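Local coordinates for DNA/pantothenate metabolism flavoprotein (Streptomyces sparsogenes DSM 40356, PDB 7CFU), which is an FMN-dependent flavoprotein that probably decarboxylates cysteine residues oxidatively in the biosynthesis of a peptide natural product, at residues Q21-A34 with L95-T108. Residues are numbered along the deposited sequence; the frame is centred on the assembly and turned at random.
Sequences QVRLLWGVCGSFSA and LGAWADVLVILPAT. With FMN (flavin mononucleotide), chain Y.
R23 lies between the indole of W98 and the carboxylate of D100. Its CB sits over the six-membered ring of W98, 3.6 Å from the centroid, a CH-pi contact, and further along the chain CZ stands over the five-membered ring in a cation-pi contact. The bend at chi3 (-58°) carries the guanidinium back to D100, where NE forms a salt bridge to OD2 at 3.2 Å from above the carboxylate plane and NH2 reaches OD1 only weakly. OD2 also accepts the backbone N of R23 on its anti side at 2.7 Å, and two bonds thus grip one oxygen. Shortening R23 to an alanine is likely to leave the D100 carboxylate without its guanidinium mate and strip the five-membered ring of W98 of its cation-pi partner. From here strands 23-28 and 101-105 run parallel, 4.6 Å apart at the axes. W26 turns its ring edge to the partner strand: NE1 donates to a lone pair of L105 O (2.8 Å, 163° at the hydrogen). On the same face, L24 CD1 wedges against V101 CG1 and V103 CG2, whereas L25 meets L102, A99 and L95 on the other. Beyond the strands, C29, G30, S31 and T108 reach FMN; T108 OG1 bonds phosphate O3P at 2.6 Å. These two adjacent inner strands of the parallel Rossmann-like sheet lie between strands 52-57 and 135-139, with helix 187-199 packing beside V22 and V101, and helix 123-130 beside L25 and I104.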
# COMPACT_ATOMS: atom_id res chain seq x y z
N GLN A 21 -10.65 4.12 44.74
CA GLN A 21 -9.31 3.61 44.47
C GLN A 21 -9.32 2.21 43.86
O GLN A 21 -8.25 1.66 43.61
CB GLN A 21 -8.46 3.62 45.74
CG GLN A 21 -8.23 5.00 46.35
CD GLN A 21 -9.37 5.46 47.24
OE1 GLN A 21 -10.38 4.77 47.39
NE2 GLN A 21 -9.22 6.64 47.84
N VAL A 22 -10.50 1.63 43.64
CA VAL A 22 -10.56 0.32 43.00
C VAL A 22 -10.24 0.47 41.52
O VAL A 22 -10.84 1.30 40.82
CB VAL A 22 -11.95 -0.32 43.21
CG1 VAL A 22 -12.04 -1.65 42.47
CG2 VAL A 22 -12.23 -0.52 44.69
N ARG A 23 -9.28 -0.31 41.04
CA ARG A 23 -8.86 -0.25 39.65
C ARG A 23 -9.71 -1.23 38.84
O ARG A 23 -9.61 -2.45 39.02
CB ARG A 23 -7.37 -0.56 39.53
CG ARG A 23 -6.52 0.49 40.23
CD ARG A 23 -5.05 0.13 40.29
NE ARG A 23 -4.78 -1.13 40.97
CZ ARG A 23 -3.56 -1.62 41.18
NH1 ARG A 23 -2.49 -0.95 40.76
NH2 ARG A 23 -3.40 -2.79 41.80
N LEU A 24 -10.57 -0.69 37.98
CA LEU A 24 -11.50 -1.50 37.21
C LEU A 24 -10.97 -1.71 35.80
O LEU A 24 -10.80 -0.74 35.05
CB LEU A 24 -12.88 -0.84 37.18
CG LEU A 24 -13.95 -1.45 36.28
CD1 LEU A 24 -14.25 -2.87 36.71
CD2 LEU A 24 -15.20 -0.61 36.34
N LEU A 25 -10.70 -2.96 35.44
CA LEU A 25 -10.35 -3.34 34.08
C LEU A 25 -11.60 -3.86 33.38
O LEU A 25 -12.27 -4.77 33.89
CB LEU A 25 -9.24 -4.39 34.06
CG LEU A 25 -8.68 -4.76 32.68
CD1 LEU A 25 -8.09 -3.55 31.98
CD2 LEU A 25 -7.64 -5.85 32.82
N TRP A 26 -11.90 -3.31 32.21
CA TRP A 26 -13.18 -3.50 31.54
C TRP A 26 -12.96 -4.01 30.12
O TRP A 26 -12.48 -3.27 29.26
CB TRP A 26 -13.95 -2.18 31.54
CG TRP A 26 -15.28 -2.17 30.90
CD1 TRP A 26 -15.94 -3.22 30.33
CD2 TRP A 26 -16.12 -1.03 30.73
NE1 TRP A 26 -17.14 -2.80 29.81
CE2 TRP A 26 -17.28 -1.46 30.05
CE3 TRP A 26 -16.01 0.32 31.09
CZ2 TRP A 26 -18.32 -0.59 29.73
CZ3 TRP A 26 -17.05 1.17 30.77
CH2 TRP A 26 -18.19 0.71 30.10
N GLY A 27 -13.31 -5.27 29.86
CA GLY A 27 -13.20 -5.84 28.52
C GLY A 27 -14.48 -5.72 27.72
O GLY A 27 -15.57 -5.96 28.23
N VAL A 28 -14.34 -5.39 26.43
CA VAL A 28 -15.47 -5.15 25.54
C VAL A 28 -15.36 -6.09 24.35
O VAL A 28 -14.36 -6.08 23.63
CB VAL A 28 -15.55 -3.69 25.06
CG1 VAL A 28 -16.76 -3.50 24.16
CG2 VAL A 28 -15.62 -2.72 26.23
N CYS A 29 -16.40 -6.90 24.13
CA CYS A 29 -16.42 -7.82 23.00
C CYS A 29 -17.36 -7.30 21.91
O CYS A 29 -18.14 -6.37 22.12
CB CYS A 29 -16.85 -9.22 23.46
SG CYS A 29 -15.83 -9.90 24.78
N GLY A 30 -17.28 -7.93 20.74
CA GLY A 30 -18.04 -7.49 19.59
C GLY A 30 -19.50 -7.92 19.62
O GLY A 30 -19.91 -8.81 18.86
N SER A 31 -20.29 -7.31 20.50
CA SER A 31 -21.71 -7.59 20.65
C SER A 31 -22.51 -6.34 20.33
O SER A 31 -22.02 -5.22 20.47
CB SER A 31 -22.02 -8.06 22.08
OG SER A 31 -23.39 -7.87 22.41
N PHE A 32 -23.76 -6.54 19.88
CA PHE A 32 -24.70 -5.41 19.74
C PHE A 32 -24.68 -4.51 20.97
O PHE A 32 -24.83 -3.29 20.86
CB PHE A 32 -26.13 -5.90 19.53
CG PHE A 32 -26.42 -6.43 18.16
CD1 PHE A 32 -26.50 -5.57 17.07
CD2 PHE A 32 -26.66 -7.78 17.96
CE1 PHE A 32 -26.77 -6.05 15.80
CE2 PHE A 32 -26.94 -8.27 16.70
CZ PHE A 32 -27.00 -7.41 15.62
N SER A 33 -24.56 -5.10 22.16
CA SER A 33 -24.64 -4.32 23.38
C SER A 33 -23.41 -3.47 23.66
O SER A 33 -23.39 -2.80 24.69
CB SER A 33 -24.91 -5.25 24.57
OG SER A 33 -26.22 -5.78 24.47
N ALA A 34 -22.40 -3.47 22.78
CA ALA A 34 -21.27 -2.56 22.98
C ALA A 34 -21.71 -1.10 22.87
O ALA A 34 -20.99 -0.22 23.36
CB ALA A 34 -20.16 -2.86 21.97
N LEU A 95 -1.84 -5.51 32.47
CA LEU A 95 -3.25 -5.27 32.76
C LEU A 95 -3.78 -6.25 33.80
O LEU A 95 -4.56 -5.87 34.68
CB LEU A 95 -4.08 -5.35 31.48
CG LEU A 95 -3.79 -4.23 30.48
CD1 LEU A 95 -4.42 -4.56 29.14
CD2 LEU A 95 -4.33 -2.91 31.01
N GLY A 96 -3.35 -7.51 33.74
CA GLY A 96 -3.82 -8.49 34.72
C GLY A 96 -3.38 -8.14 36.13
O GLY A 96 -4.14 -8.31 37.09
N ALA A 97 -2.15 -7.65 36.28
CA ALA A 97 -1.69 -7.26 37.61
C ALA A 97 -2.33 -5.96 38.08
O ALA A 97 -2.50 -5.75 39.29
CB ALA A 97 -0.16 -7.13 37.62
N TRP A 98 -2.67 -5.07 37.15
CA TRP A 98 -3.24 -3.78 37.54
C TRP A 98 -4.67 -3.90 38.05
O TRP A 98 -5.09 -3.13 38.92
CB TRP A 98 -3.16 -2.82 36.36
CG TRP A 98 -3.79 -1.48 36.57
CD1 TRP A 98 -3.19 -0.36 37.07
CD2 TRP A 98 -5.14 -1.11 36.26
NE1 TRP A 98 -4.08 0.68 37.10
CE2 TRP A 98 -5.28 0.25 36.61
CE3 TRP A 98 -6.24 -1.78 35.73
CZ2 TRP A 98 -6.48 0.95 36.44
CZ3 TRP A 98 -7.43 -1.09 35.56
CH2 TRP A 98 -7.54 0.26 35.92
N ALA A 99 -5.44 -4.86 37.53
CA ALA A 99 -6.88 -4.89 37.76
C ALA A 99 -7.19 -5.28 39.20
O ALA A 99 -6.63 -6.24 39.73
CB ALA A 99 -7.55 -5.86 36.79
N ASP A 100 -8.07 -4.51 39.84
CA ASP A 100 -8.66 -4.93 41.11
C ASP A 100 -9.99 -5.62 40.89
O ASP A 100 -10.37 -6.50 41.68
CB ASP A 100 -8.86 -3.72 42.05
CG ASP A 100 -7.55 -3.05 42.41
OD1 ASP A 100 -6.54 -3.75 42.67
OD2 ASP A 100 -7.53 -1.80 42.43
N VAL A 101 -10.71 -5.22 39.84
CA VAL A 101 -11.92 -5.89 39.37
C VAL A 101 -11.81 -6.03 37.86
O VAL A 101 -11.27 -5.14 37.19
CB VAL A 101 -13.20 -5.09 39.75
CG1 VAL A 101 -14.43 -5.68 39.07
CG2 VAL A 101 -13.38 -5.05 41.25
N LEU A 102 -12.28 -7.15 37.33
CA LEU A 102 -12.34 -7.39 35.89
C LEU A 102 -13.80 -7.54 35.49
O LEU A 102 -14.50 -8.41 36.01
CB LEU A 102 -11.53 -8.63 35.49
CG LEU A 102 -11.64 -9.11 34.03
CD1 LEU A 102 -11.20 -8.03 33.05
CD2 LEU A 102 -10.84 -10.40 33.80
N VAL A 103 -14.25 -6.71 34.55
CA VAL A 103 -15.61 -6.78 34.03
C VAL A 103 -15.53 -6.98 32.53
O VAL A 103 -14.89 -6.20 31.82
CB VAL A 103 -16.40 -5.50 34.37
CG1 VAL A 103 -17.73 -5.51 33.62
CG2 VAL A 103 -16.62 -5.38 35.87
N ILE A 104 -16.21 -8.02 32.04
CA ILE A 104 -16.37 -8.27 30.62
C ILE A 104 -17.80 -7.90 30.26
O ILE A 104 -18.74 -8.62 30.62
CB ILE A 104 -16.06 -9.73 30.27
CG1 ILE A 104 -14.79 -10.20 30.98
CG2 ILE A 104 -15.91 -9.90 28.77
CD1 ILE A 104 -13.56 -9.46 30.56
N LEU A 105 -17.97 -6.78 29.56
CA LEU A 105 -19.31 -6.26 29.31
C LEU A 105 -19.31 -5.39 28.07
O LEU A 105 -18.69 -4.32 28.06
CB LEU A 105 -19.81 -5.46 30.53
CG LEU A 105 -21.25 -4.94 30.59
CD1 LEU A 105 -21.61 -4.65 32.05
CD2 LEU A 105 -21.50 -3.70 29.73
N PRO A 106 -20.01 -5.78 27.00
CA PRO A 106 -20.69 -7.07 26.85
C PRO A 106 -19.70 -8.17 26.50
O PRO A 106 -18.67 -7.90 25.89
CB PRO A 106 -21.65 -6.83 25.69
CG PRO A 106 -20.90 -5.85 24.83
CD PRO A 106 -20.19 -4.93 25.81
N ALA A 107 -20.02 -9.39 26.90
CA ALA A 107 -19.26 -10.55 26.47
C ALA A 107 -20.01 -11.24 25.34
O ALA A 107 -21.24 -11.26 25.33
CB ALA A 107 -19.03 -11.52 27.62
N THR A 108 -19.27 -11.76 24.37
CA THR A 108 -19.88 -12.56 23.32
C THR A 108 -19.96 -14.01 23.76
O THR A 108 -19.28 -14.43 24.70
CB THR A 108 -19.07 -12.46 22.04
OG1 THR A 108 -17.70 -12.70 22.38
CG2 THR A 108 -19.24 -11.08 21.40
N1 FMN Y . -22.12 -12.34 19.06
C2 FMN Y . -22.65 -12.59 20.30
O2 FMN Y . -22.33 -13.61 20.89
N3 FMN Y . -23.51 -11.68 20.89
C4 FMN Y . -23.87 -10.53 20.22
O4 FMN Y . -24.64 -9.74 20.74
C4A FMN Y . -23.35 -10.29 18.95
N5 FMN Y . -23.68 -9.14 18.27
C5A FMN Y . -23.14 -8.90 17.02
C6 FMN Y . -23.49 -7.74 16.35
C7 FMN Y . -22.95 -7.48 15.09
C7M FMN Y . -23.33 -6.22 14.36
C8 FMN Y . -22.08 -8.39 14.51
C8M FMN Y . -21.52 -8.10 13.14
C9 FMN Y . -21.73 -9.56 15.18
C9A FMN Y . -22.27 -9.81 16.44
N10 FMN Y . -21.94 -10.97 17.13
C10 FMN Y . -22.47 -11.20 18.38
C1' FMN Y . -21.00 -11.97 16.54
C2' FMN Y . -19.62 -11.71 17.12
O2' FMN Y . -19.22 -10.37 16.84
C3' FMN Y . -18.64 -12.75 16.57
O3' FMN Y . -18.94 -14.01 17.13
C4' FMN Y . -17.17 -12.37 16.80
O4' FMN Y . -16.33 -13.36 16.23
C5' FMN Y . -16.86 -12.24 18.29
O5' FMN Y . -15.57 -11.68 18.44
P FMN Y . -14.98 -11.38 19.90
O1P FMN Y . -13.48 -11.61 19.87
O2P FMN Y . -15.37 -9.99 20.27
O3P FMN Y . -15.55 -12.32 20.95